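PDB 6OFT: probable zinc protease PqqL from Escherichia coli, which probably acts as a zinc-dependent metalloendopeptidase of the M16 family in the periplasm, this chain being the first half of the full-length protein. Local coordinates for residues Ser42-Asp47 with Arg165-Pro171; Arg192-Asn198 with Asn226-Asn231; Trp234-Ala238 with Ala314-Gln318. All blocks are in the same frame, centred on the assembly; numbering follows the deposited sequence.

The three contacts follow one another along the chain. Interactions 1 and 2 flank the six-stranded sheet: interaction 1 joins the loop before helix 52-59, which carries the predicted zinc motif, to the loop before helix 175-180, and interaction 2 holds the connection between helix 209-220 and strand 242-248 against the end of helix 183-193. Interaction 3 holds the same connection against the hairpin of strands 303-314 and 317-326 in the five-stranded sheet. Their centres are about 18 Å (1-2), 14 Å (1-3) and 23 Å (2-3) apart. Interaction 1 touches both others: Q44 packs on W193 and N231, R165 makes a cation-pi contact with W234. Segments 226-231 and 234-238 adjoin, so one connection spans both sheets.

Interaction 1. Residues Ser42-Asp47 with Arg165-Pro171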
loop_
_atom_site.group_PDB
_atom_site.type_symbol
_atom_site.label_atom_id
_atom_site.label_comp_id
_atom_site.label_asym_id
_atom_site.label_seq_id
_atom_site.Cartn_x
_atom_site.Cartn_y
_atom_site.Cartn_z
ATOM N N SER A 42 -12.454 2.166 6.140
ATOM C CA SER A 42 -13.485 1.157 6.376
ATOM C C SER A 42 -13.285 0.338 7.651
ATOM O O SER A 42 -14.269 -0.191 8.145
ATOM C CB SER A 42 -13.597 0.223 5.177
ATOM O OG SER A 42 -12.348 -0.411 4.956
ATOM N N LEU A 43 -12.031 0.197 8.173
ATOM C CA LEU A 43 -11.805 -0.627 9.380
ATOM C C LEU A 43 -12.689 -0.210 10.560
ATOM O O LEU A 43 -13.175 -1.066 11.296
ATOM C CB LEU A 43 -10.328 -0.647 9.835
ATOM C CG LEU A 43 -9.265 -1.288 8.928
ATOM C CD1 LEU A 43 -7.895 -1.086 9.493
ATOM C CD2 LEU A 43 -9.501 -2.753 8.708
ATOM N N GLN A 44 -12.895 1.106 10.730
ATOM C CA GLN A 44 -13.640 1.680 11.858
ATOM C C GLN A 44 -15.150 1.580 11.774
ATOM O O GLN A 44 -15.819 1.892 12.763
ATOM C CB GLN A 44 -13.227 3.134 12.083
ATOM C CG GLN A 44 -11.733 3.317 12.332
ATOM C CD GLN A 44 -11.188 2.537 13.509
ATOM O OE1 GLN A 44 -11.821 2.403 14.557
ATOM N NE2 GLN A 44 -9.979 2.015 13.354
ATOM N N GLU A 45 -15.694 1.141 10.625
ATOM C CA GLU A 45 -17.136 1.003 10.419
ATOM C C GLU A 45 -17.752 -0.026 11.366
ATOM O O GLU A 45 -17.184 -1.104 11.575
ATOM C CB GLU A 45 -17.433 0.568 8.978
ATOM C CG GLU A 45 -17.091 1.585 7.899
ATOM C CD GLU A 45 -17.162 1.039 6.484
ATOM O OE1 GLU A 45 -17.224 -0.200 6.310
ATOM O OE2 GLU A 45 -17.167 1.861 5.541
ATOM N N GLU A 46 -18.944 0.292 11.904
ATOM C CA GLU A 46 -19.705 -0.638 12.742
ATOM C C GLU A 46 -20.359 -1.664 11.805
ATOM O O GLU A 46 -20.392 -1.439 10.589
ATOM C CB GLU A 46 -20.762 0.113 13.579
ATOM C CG GLU A 46 -20.190 1.015 14.670
ATOM C CD GLU A 46 -19.209 0.399 15.656
ATOM O OE1 GLU A 46 -19.371 -0.789 16.020
ATOM O OE2 GLU A 46 -18.274 1.121 16.072
ATOM N N ASP A 47 -20.873 -2.791 12.353
ATOM C CA ASP A 47 -21.526 -3.861 11.575
ATOM C C ASP A 47 -22.677 -3.376 10.665
ATOM O O ASP A 47 -22.941 -3.981 9.628
ATOM C CB ASP A 47 -22.004 -4.998 12.505
ATOM C CG ASP A 47 -20.890 -5.828 13.141
ATOM O OD1 ASP A 47 -19.695 -5.569 12.836
ATOM O OD2 ASP A 47 -21.211 -6.740 13.939
ATOM N N ARG A 165 -8.949 -7.618 10.777
ATOM C CA ARG A 165 -10.210 -6.865 10.748
ATOM C C ARG A 165 -10.535 -6.532 9.254
ATOM O O ARG A 165 -11.706 -6.459 8.876
ATOM C CB ARG A 165 -10.092 -5.598 11.622
ATOM C CG ARG A 165 -11.219 -4.583 11.487
ATOM C CD ARG A 165 -12.545 -5.022 12.071
ATOM N NE ARG A 165 -13.390 -3.848 12.251
ATOM C CZ ARG A 165 -14.469 -3.799 13.021
ATOM N NH1 ARG A 165 -14.873 -4.878 13.682
ATOM N NH2 ARG A 165 -15.144 -2.668 13.149
ATOM N N ASN A 166 -9.470 -6.388 8.419
ATOM C CA ASN A 166 -9.495 -6.140 6.970
ATOM C C ASN A 166 -10.357 -7.158 6.230
ATOM O O ASN A 166 -11.007 -6.802 5.240
ATOM C CB ASN A 166 -8.058 -6.176 6.402
ATOM C CG ASN A 166 -7.148 -5.164 7.045
ATOM O OD1 ASN A 166 -6.827 -5.259 8.225
ATOM N ND2 ASN A 166 -6.728 -4.154 6.292
ATOM N N LEU A 167 -10.363 -8.429 6.705
ATOM C CA LEU A 167 -11.159 -9.497 6.095
ATOM C C LEU A 167 -12.661 -9.119 6.078
ATOM O O LEU A 167 -13.332 -9.295 5.072
ATOM C CB LEU A 167 -10.918 -10.838 6.834
ATOM C CG LEU A 167 -11.740 -12.082 6.380
ATOM C CD1 LEU A 167 -11.270 -12.603 5.008
ATOM C CD2 LEU A 167 -11.656 -13.205 7.424
ATOM N N ASP A 168 -13.155 -8.555 7.170
ATOM C CA ASP A 168 -14.561 -8.178 7.338
ATOM C C ASP A 168 -14.905 -6.730 6.921
ATOM O O ASP A 168 -16.053 -6.302 7.109
ATOM C CB ASP A 168 -14.934 -8.395 8.818
ATOM C CG ASP A 168 -14.788 -9.845 9.250
ATOM O OD1 ASP A 168 -15.543 -10.692 8.738
ATOM O OD2 ASP A 168 -13.906 -10.129 10.092
ATOM N N ARG A 169 -13.917 -5.975 6.402
ATOM C CA ARG A 169 -14.079 -4.554 6.101
ATOM C C ARG A 169 -13.554 -4.095 4.728
ATOM O O ARG A 169 -12.886 -3.060 4.651
ATOM C CB ARG A 169 -13.450 -3.702 7.228
ATOM C CG ARG A 169 -14.154 -3.797 8.597
ATOM C CD ARG A 169 -15.602 -3.317 8.516
ATOM N NE ARG A 169 -16.292 -3.326 9.806
ATOM C CZ ARG A 169 -16.939 -4.373 10.305
ATOM N NH1 ARG A 169 -16.958 -5.525 9.648
ATOM N NH2 ARG A 169 -17.564 -4.279 11.472
ATOM N N GLU A 170 -13.939 -4.788 3.638
ATOM C CA GLU A 170 -13.569 -4.356 2.277
ATOM C C GLU A 170 -14.211 -2.952 2.040
ATOM O O GLU A 170 -15.396 -2.773 2.356
ATOM C CB GLU A 170 -14.064 -5.360 1.229
ATOM C CG GLU A 170 -13.227 -5.372 -0.039
ATOM C CD GLU A 170 -13.935 -5.864 -1.291
ATOM O OE1 GLU A 170 -14.898 -6.657 -1.172
ATOM O OE2 GLU A 170 -13.521 -5.453 -2.398
ATOM N N PRO A 171 -13.437 -1.938 1.569
ATOM C CA PRO A 171 -13.985 -0.564 1.476
ATOM C C PRO A 171 -15.322 -0.375 0.733
ATOM O O PRO A 171 -16.123 0.433 1.191
ATOM C CB PRO A 171 -12.851 0.226 0.819
ATOM C CG PRO A 171 -11.611 -0.503 1.233
ATOM C CD PRO A 171 -11.992 -1.962 1.235
HETATM O O HOH W 1 -15.985 2.216 3.140
HETATM O O HOH W 2 -16.673 -2.619 4.833
HETATM O O HOH W 3 -16.964 -3.012 15.236
#
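Two irregular segments meet here, each with one short turn of helical backbone: 42-44, where E45 N bonds back to S42 O (3.2 Å), and 165-167. The two segments come closest at S42 and P171 (CA to CA 5.2 Å) and at L43 and R169 (CA to CA 5.6 Å). S42, with chi1 in p, points at the opposite backbone and donates from OG to R169 O (2.7 Å). Two arginines of 165-171 donate to backbone carbonyls of 42-47. R165 clasps L43 O through NE (2.9 Å) and NH2 (3.1 Å), while R169 holds E45 O through NE (3.0 Å) and NH2 (3.2 Å). The same R169 NH2 forms a salt bridge with D47 OD1 at 2.8 Å, and R169 NH1 binds D168 O (2.8 Å) in its own loop. The L43 CA-to-CB bond points away from 165-171, but the side chain's end returns, CD2 3.6 Å from N166 N and 3.7 Å from R165 CG. One water links E45 OE2 (2.7 Å) to P171 O (2.6 Å), another E45 OE1 (2.9 Å) to E170 O (2.8 Å). The E45 carboxylate also accepts the backbone NH groups of G51 and A53, where helix 52-59 starts. That helix carries the inverted HxxEH motif of M16 peptidases, and the side chain of P171 lies about 5 Å from that of H54, a predicted zinc ligand. Around the pair, R165 makes a cation-pi contact with W234, E170 packs on helix 148-160, Q44 and E45 touch helix 183-193, and the L43 backbone pairs with Y93 before strand 96-103.

Interaction 2. Residues Arg192-Asn198 with Asn226-Asn231; sequences RWYQPNN and NKAAEN
Residues 226-231 run in an extended, beta-to-polyproline conformation through the crook of a chain that leaves helix 183-193 and bends twice. The first bend is an inverse gamma turn centred on Y194 (-90/75), with a weak Q195 N to W193 O bond of 3.2 Å; the second is the 3-10 step P196-N197, where N198 N reaches Q195 O at 3.1 Å. A228 sits in this crook, its CA 5.0 Å from W193 CA. Its CB points inward and lies 3.6 Å from N198 CB and 3.8 Å from both Q195 CB and W193 O, while A228 N donates to N197 OD1 (2.8 Å, nearly linear; N197 chi1 p). A water bridges A228 O and N197 ND2, 2.8 Å from each. One residue on, A229 N donates to the helix-end carbonyl R192 O (3.0 Å). This joins the bend before strand 199-205, part of the six-stranded sheet of this M16 domain, to the connection leading to strand 242-248. The face of the W193 six-membered ring (chi1 m, chi2 105°) meets A229: A229 CB is 4.0 Å from the centroid, 20° off the normal, a CH-pi contact, with E230 O 3.4 Å from W193 CH2 at the ring edge. F189 and Q44 pack on this indole. N226 CB is 3.2 Å from Q195 OE1 and N226 O 3.6 Å from P196 CD; Q195 NE2 bonds Q191 O. N198 (chi1 t) accepts N231 ND2 at OD1 (2.9 Å) and donates from ND2 to W193 O (2.9 Å); T40 OG1 meets both N198 ND2 and N231 OD1.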
loop_
_atom_site.group_PDB
_atom_site.type_symbol
_atom_site.label_atom_id
_atom_site.label_comp_id
_atom_site.label_asym_id
_atom_site.label_seq_id
_atom_site.Cartn_x
_atom_site.Cartn_y
_atom_site.Cartn_z
ATOM N N ARG A 192 -18.500 11.819 13.523
ATOM C CA ARG A 192 -17.738 10.971 14.444
ATOM C C ARG A 192 -16.236 10.995 14.124
ATOM O O ARG A 192 -15.418 11.075 15.042
ATOM C CB ARG A 192 -18.254 9.510 14.373
ATOM C CG ARG A 192 -17.554 8.518 15.321
ATOM C CD ARG A 192 -18.485 7.474 15.943
ATOM N NE ARG A 192 -19.239 6.719 14.943
ATOM C CZ ARG A 192 -20.563 6.730 14.836
ATOM N NH1 ARG A 192 -21.299 7.427 15.691
ATOM N NH2 ARG A 192 -21.160 6.032 13.885
ATOM N N TRP A 193 -15.878 10.893 12.825
ATOM C CA TRP A 193 -14.492 10.755 12.389
ATOM C C TRP A 193 -13.875 11.986 11.735
ATOM O O TRP A 193 -12.645 12.108 11.751
ATOM C CB TRP A 193 -14.375 9.535 11.454
ATOM C CG TRP A 193 -14.838 8.261 12.104
ATOM C CD1 TRP A 193 -16.010 7.602 11.871
ATOM C CD2 TRP A 193 -14.184 7.556 13.171
ATOM N NE1 TRP A 193 -16.107 6.502 12.693
ATOM C CE2 TRP A 193 -14.994 6.440 13.492
ATOM C CE3 TRP A 193 -12.974 7.739 13.870
ATOM C CZ2 TRP A 193 -14.639 5.518 14.490
ATOM C CZ3 TRP A 193 -12.612 6.806 14.833
ATOM C CH2 TRP A 193 -13.439 5.713 15.134
ATOM N N TYR A 194 -14.693 12.872 11.128
ATOM C CA TYR A 194 -14.187 14.088 10.462
ATOM C C TYR A 194 -14.125 15.260 11.426
ATOM O O TYR A 194 -14.989 16.151 11.418
ATOM C CB TYR A 194 -14.985 14.446 9.186
ATOM C CG TYR A 194 -14.752 13.534 8.001
ATOM C CD1 TYR A 194 -15.043 12.173 8.075
ATOM C CD2 TYR A 194 -14.348 14.050 6.771
ATOM C CE1 TYR A 194 -14.862 11.334 6.974
ATOM C CE2 TYR A 194 -14.214 13.230 5.650
ATOM C CZ TYR A 194 -14.473 11.873 5.756
ATOM O OH TYR A 194 -14.308 11.057 4.666
ATOM N N GLN A 195 -13.119 15.220 12.297
ATOM C CA GLN A 195 -12.813 16.248 13.298
ATOM C C GLN A 195 -11.318 16.560 13.177
ATOM O O GLN A 195 -10.594 15.666 12.726
ATOM C CB GLN A 195 -13.243 15.821 14.722
ATOM C CG GLN A 195 -14.786 15.656 14.912
ATOM C CD GLN A 195 -15.664 16.807 14.424
ATOM O OE1 GLN A 195 -15.228 17.942 14.271
ATOM N NE2 GLN A 195 -16.942 16.547 14.167
ATOM N N PRO A 196 -10.858 17.817 13.465
ATOM C CA PRO A 196 -9.462 18.195 13.166
ATOM C C PRO A 196 -8.337 17.314 13.688
ATOM O O PRO A 196 -7.378 17.142 12.955
ATOM C CB PRO A 196 -9.348 19.617 13.738
ATOM C CG PRO A 196 -10.701 20.152 13.607
ATOM C CD PRO A 196 -11.623 18.998 13.919
ATOM N N ASN A 197 -8.444 16.745 14.897
ATOM C CA ASN A 197 -7.383 15.918 15.488
ATOM C C ASN A 197 -7.189 14.548 14.783
ATOM O O ASN A 197 -6.246 13.823 15.108
ATOM C CB ASN A 197 -7.612 15.753 17.000
ATOM C CG ASN A 197 -8.739 14.817 17.369
ATOM O OD1 ASN A 197 -9.734 14.674 16.653
ATOM N ND2 ASN A 197 -8.606 14.161 18.512
ATOM N N ASN A 198 -8.074 14.209 13.821
ATOM C CA ASN A 198 -7.992 12.987 13.037
ATOM C C ASN A 198 -7.648 13.369 11.582
ATOM O O ASN A 198 -7.791 12.545 10.675
ATOM C CB ASN A 198 -9.334 12.211 13.127
ATOM C CG ASN A 198 -9.269 10.788 12.632
ATOM O OD1 ASN A 198 -8.289 10.071 12.853
ATOM N ND2 ASN A 198 -10.304 10.353 11.935
ATOM N N ASN A 226 -13.185 20.192 17.839
ATOM C CA ASN A 226 -13.865 18.956 18.219
ATOM C C ASN A 226 -12.867 17.795 18.102
ATOM O O ASN A 226 -11.935 17.839 17.282
ATOM C CB ASN A 226 -15.106 18.694 17.352
ATOM C CG ASN A 226 -16.157 19.786 17.352
ATOM O OD1 ASN A 226 -16.526 20.326 16.300
ATOM N ND2 ASN A 226 -16.692 20.116 18.516
ATOM N N LYS A 227 -13.036 16.795 18.977
ATOM C CA LYS A 227 -12.206 15.601 19.039
ATOM C C LYS A 227 -12.959 14.477 18.338
ATOM O O LYS A 227 -14.149 14.253 18.616
ATOM C CB LYS A 227 -11.941 15.197 20.509
ATOM C CG LYS A 227 -11.363 16.300 21.397
ATOM C CD LYS A 227 -9.849 16.295 21.437
ATOM C CE LYS A 227 -9.340 16.078 22.840
ATOM N NZ LYS A 227 -7.860 16.211 22.920
ATOM N N ALA A 228 -12.278 13.763 17.428
ATOM C CA ALA A 228 -12.893 12.622 16.751
ATOM C C ALA A 228 -12.903 11.449 17.738
ATOM O O ALA A 228 -12.258 11.530 18.795
ATOM C CB ALA A 228 -12.084 12.245 15.519
ATOM N N ALA A 229 -13.641 10.367 17.405
ATOM C CA ALA A 229 -13.641 9.136 18.213
ATOM C C ALA A 229 -12.252 8.502 18.046
ATOM O O ALA A 229 -11.569 8.805 17.062
ATOM C CB ALA A 229 -14.707 8.173 17.712
ATOM N N GLU A 230 -11.810 7.664 18.995
ATOM C CA GLU A 230 -10.492 7.048 18.855
ATOM C C GLU A 230 -10.520 5.912 17.841
ATOM O O GLU A 230 -11.464 5.121 17.830
ATOM C CB GLU A 230 -9.895 6.609 20.212
ATOM C CG GLU A 230 -10.663 5.523 20.952
ATOM C CD GLU A 230 -9.926 4.861 22.103
ATOM O OE1 GLU A 230 -9.996 3.614 22.207
ATOM O OE2 GLU A 230 -9.286 5.583 22.903
ATOM N N ASN A 231 -9.512 5.857 16.964
ATOM C CA ASN A 231 -9.409 4.783 15.973
ATOM C C ASN A 231 -8.998 3.529 16.714
ATOM O O ASN A 231 -8.000 3.551 17.430
ATOM C CB ASN A 231 -8.388 5.117 14.880
ATOM C CG ASN A 231 -8.904 6.099 13.860
ATOM O OD1 ASN A 231 -9.765 5.781 13.024
ATOM N ND2 ASN A 231 -8.385 7.317 13.905
HETATM O O HOH W 4 -9.631 11.813 19.625
#

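Interaction 3. Residues Trp234-Ala238 with Ala314-Gln318; sequences WPTKA and APDYQ
T236 lays its methyl over the face of the Y317 ring: CG2 is 3.6 Å from the centroid and 10° off the normal, a CH-pi contact, and CB is 3.5 Å from CD1 of Y317. T236 takes chi1 m; the tyrosine has chi1 at -115°, between wells, and chi2 71°. The CA atoms of T236 and Y317 are 6.9 Å apart. Residues 234-238 are extended throughout (T236 -71/138), whereas 314-317 form a type I turn, P315 at -57/-28 and D316 at -110/6, closed by Y317 N to A314 O (3.3 Å) and a weak A314 N to Y317 O (3.3 Å). This is the tight turn of the beta hairpin 303-314/317-326, at one edge of the five-stranded sheet, and the extended segment belongs to the connection entering strand 242-248 at the other edge. D316, chi1 p, aims its carboxylate at T236 for a two-point grip: OD2 accepts T236 N (2.8 Å, 169°) and OD1 accepts T236 OG1 (2.8 Å). OG1 of T236 also rests 3.5 Å from A314 CB, and P235 CA lies 3.4 Å from D316 OD2. Farther along, A238 CB sits 4.0 Å from Y317 OH, and K237 O accepts a hydrogen bond from N163.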
loop_
_atom_site.group_PDB
_atom_site.type_symbol
_atom_site.label_atom_id
_atom_site.label_comp_id
_atom_site.label_asym_id
_atom_site.label_seq_id
_atom_site.Cartn_x
_atom_site.Cartn_y
_atom_site.Cartn_z
ATOM N N TRP A 234 -7.060 -3.595 15.760
ATOM C CA TRP A 234 -7.337 -5.025 15.876
ATOM C C TRP A 234 -6.036 -5.811 15.584
ATOM O O TRP A 234 -5.647 -5.951 14.413
ATOM C CB TRP A 234 -8.474 -5.462 14.937
ATOM C CG TRP A 234 -9.824 -4.926 15.313
ATOM C CD1 TRP A 234 -10.770 -5.545 16.079
ATOM C CD2 TRP A 234 -10.369 -3.646 14.953
ATOM N NE1 TRP A 234 -11.877 -4.737 16.206
ATOM C CE2 TRP A 234 -11.659 -3.567 15.520
ATOM C CE3 TRP A 234 -9.903 -2.570 14.172
ATOM C CZ2 TRP A 234 -12.477 -2.439 15.362
ATOM C CZ3 TRP A 234 -10.725 -1.468 13.993
ATOM C CH2 TRP A 234 -12.007 -1.423 14.556
ATOM N N PRO A 235 -5.315 -6.290 16.627
ATOM C CA PRO A 235 -4.084 -7.053 16.366
ATOM C C PRO A 235 -4.364 -8.334 15.578
ATOM O O PRO A 235 -5.310 -9.078 15.895
ATOM C CB PRO A 235 -3.527 -7.339 17.772
ATOM C CG PRO A 235 -4.236 -6.358 18.685
ATOM C CD PRO A 235 -5.596 -6.215 18.076
ATOM N N THR A 236 -3.581 -8.548 14.496
ATOM C CA THR A 236 -3.703 -9.729 13.639
ATOM C C THR A 236 -3.180 -10.940 14.408
ATOM O O THR A 236 -2.181 -10.839 15.118
ATOM C CB THR A 236 -2.996 -9.507 12.292
ATOM O OG1 THR A 236 -3.552 -8.360 11.634
ATOM C CG2 THR A 236 -3.071 -10.722 11.374
ATOM N N LYS A 237 -3.891 -12.066 14.307
ATOM C CA LYS A 237 -3.519 -13.295 15.008
ATOM C C LYS A 237 -2.983 -14.300 13.997
ATOM O O LYS A 237 -3.544 -14.435 12.907
ATOM C CB LYS A 237 -4.733 -13.861 15.775
ATOM C CG LYS A 237 -4.384 -14.994 16.753
ATOM C CD LYS A 237 -5.611 -15.697 17.349
ATOM C CE LYS A 237 -6.208 -16.772 16.458
ATOM N NZ LYS A 237 -5.334 -17.971 16.343
ATOM N N ALA A 238 -1.895 -15.002 14.345
ATOM C CA ALA A 238 -1.310 -16.004 13.453
ATOM C C ALA A 238 -2.287 -17.149 13.222
ATOM O O ALA A 238 -3.091 -17.459 14.103
ATOM C CB ALA A 238 -0.021 -16.547 14.045
ATOM N N ALA A 314 -2.436 -5.909 6.632
ATOM C CA ALA A 314 -3.162 -5.273 7.734
ATOM C C ALA A 314 -2.227 -4.170 8.319
ATOM O O ALA A 314 -1.043 -4.175 7.957
ATOM C CB ALA A 314 -3.485 -6.323 8.795
ATOM N N PRO A 315 -2.685 -3.223 9.198
ATOM C CA PRO A 315 -1.742 -2.203 9.728
ATOM C C PRO A 315 -0.498 -2.774 10.442
ATOM O O PRO A 315 0.543 -2.134 10.439
ATOM C CB PRO A 315 -2.612 -1.373 10.695
ATOM C CG PRO A 315 -4.025 -1.588 10.222
ATOM C CD PRO A 315 -4.050 -3.017 9.738
ATOM N N ASP A 316 -0.604 -3.981 11.042
ATOM C CA ASP A 316 0.486 -4.614 11.803
ATOM C C ASP A 316 1.101 -5.846 11.128
ATOM O O ASP A 316 1.886 -6.541 11.767
ATOM C CB ASP A 316 -0.077 -5.043 13.171
ATOM C CG ASP A 316 -1.190 -6.091 13.121
ATOM O OD1 ASP A 316 -1.749 -6.320 12.024
ATOM O OD2 ASP A 316 -1.495 -6.682 14.178
ATOM N N TYR A 317 0.688 -6.162 9.886
ATOM C CA TYR A 317 1.035 -7.422 9.249
ATOM C C TYR A 317 1.346 -7.373 7.778
ATOM O O TYR A 317 0.810 -6.552 7.033
ATOM C CB TYR A 317 -0.114 -8.433 9.481
ATOM C CG TYR A 317 0.254 -9.626 10.340
ATOM C CD1 TYR A 317 0.479 -9.483 11.709
ATOM C CD2 TYR A 317 0.303 -10.909 9.801
ATOM C CE1 TYR A 317 0.749 -10.586 12.517
ATOM C CE2 TYR A 317 0.580 -12.018 10.596
ATOM C CZ TYR A 317 0.813 -11.851 11.954
ATOM O OH TYR A 317 1.089 -12.941 12.747
ATOM N N GLN A 318 2.173 -8.331 7.352
ATOM C CA GLN A 318 2.601 -8.480 5.972
ATOM C C GLN A 318 2.624 -9.936 5.501
ATOM O O GLN A 318 2.618 -10.880 6.301
ATOM C CB GLN A 318 4.008 -7.879 5.800
ATOM C CG GLN A 318 5.140 -8.657 6.490
ATOM C CD GLN A 318 6.474 -7.986 6.337
ATOM O OE1 GLN A 318 6.847 -7.569 5.246
ATOM N NE2 GLN A 318 7.233 -7.876 7.418
#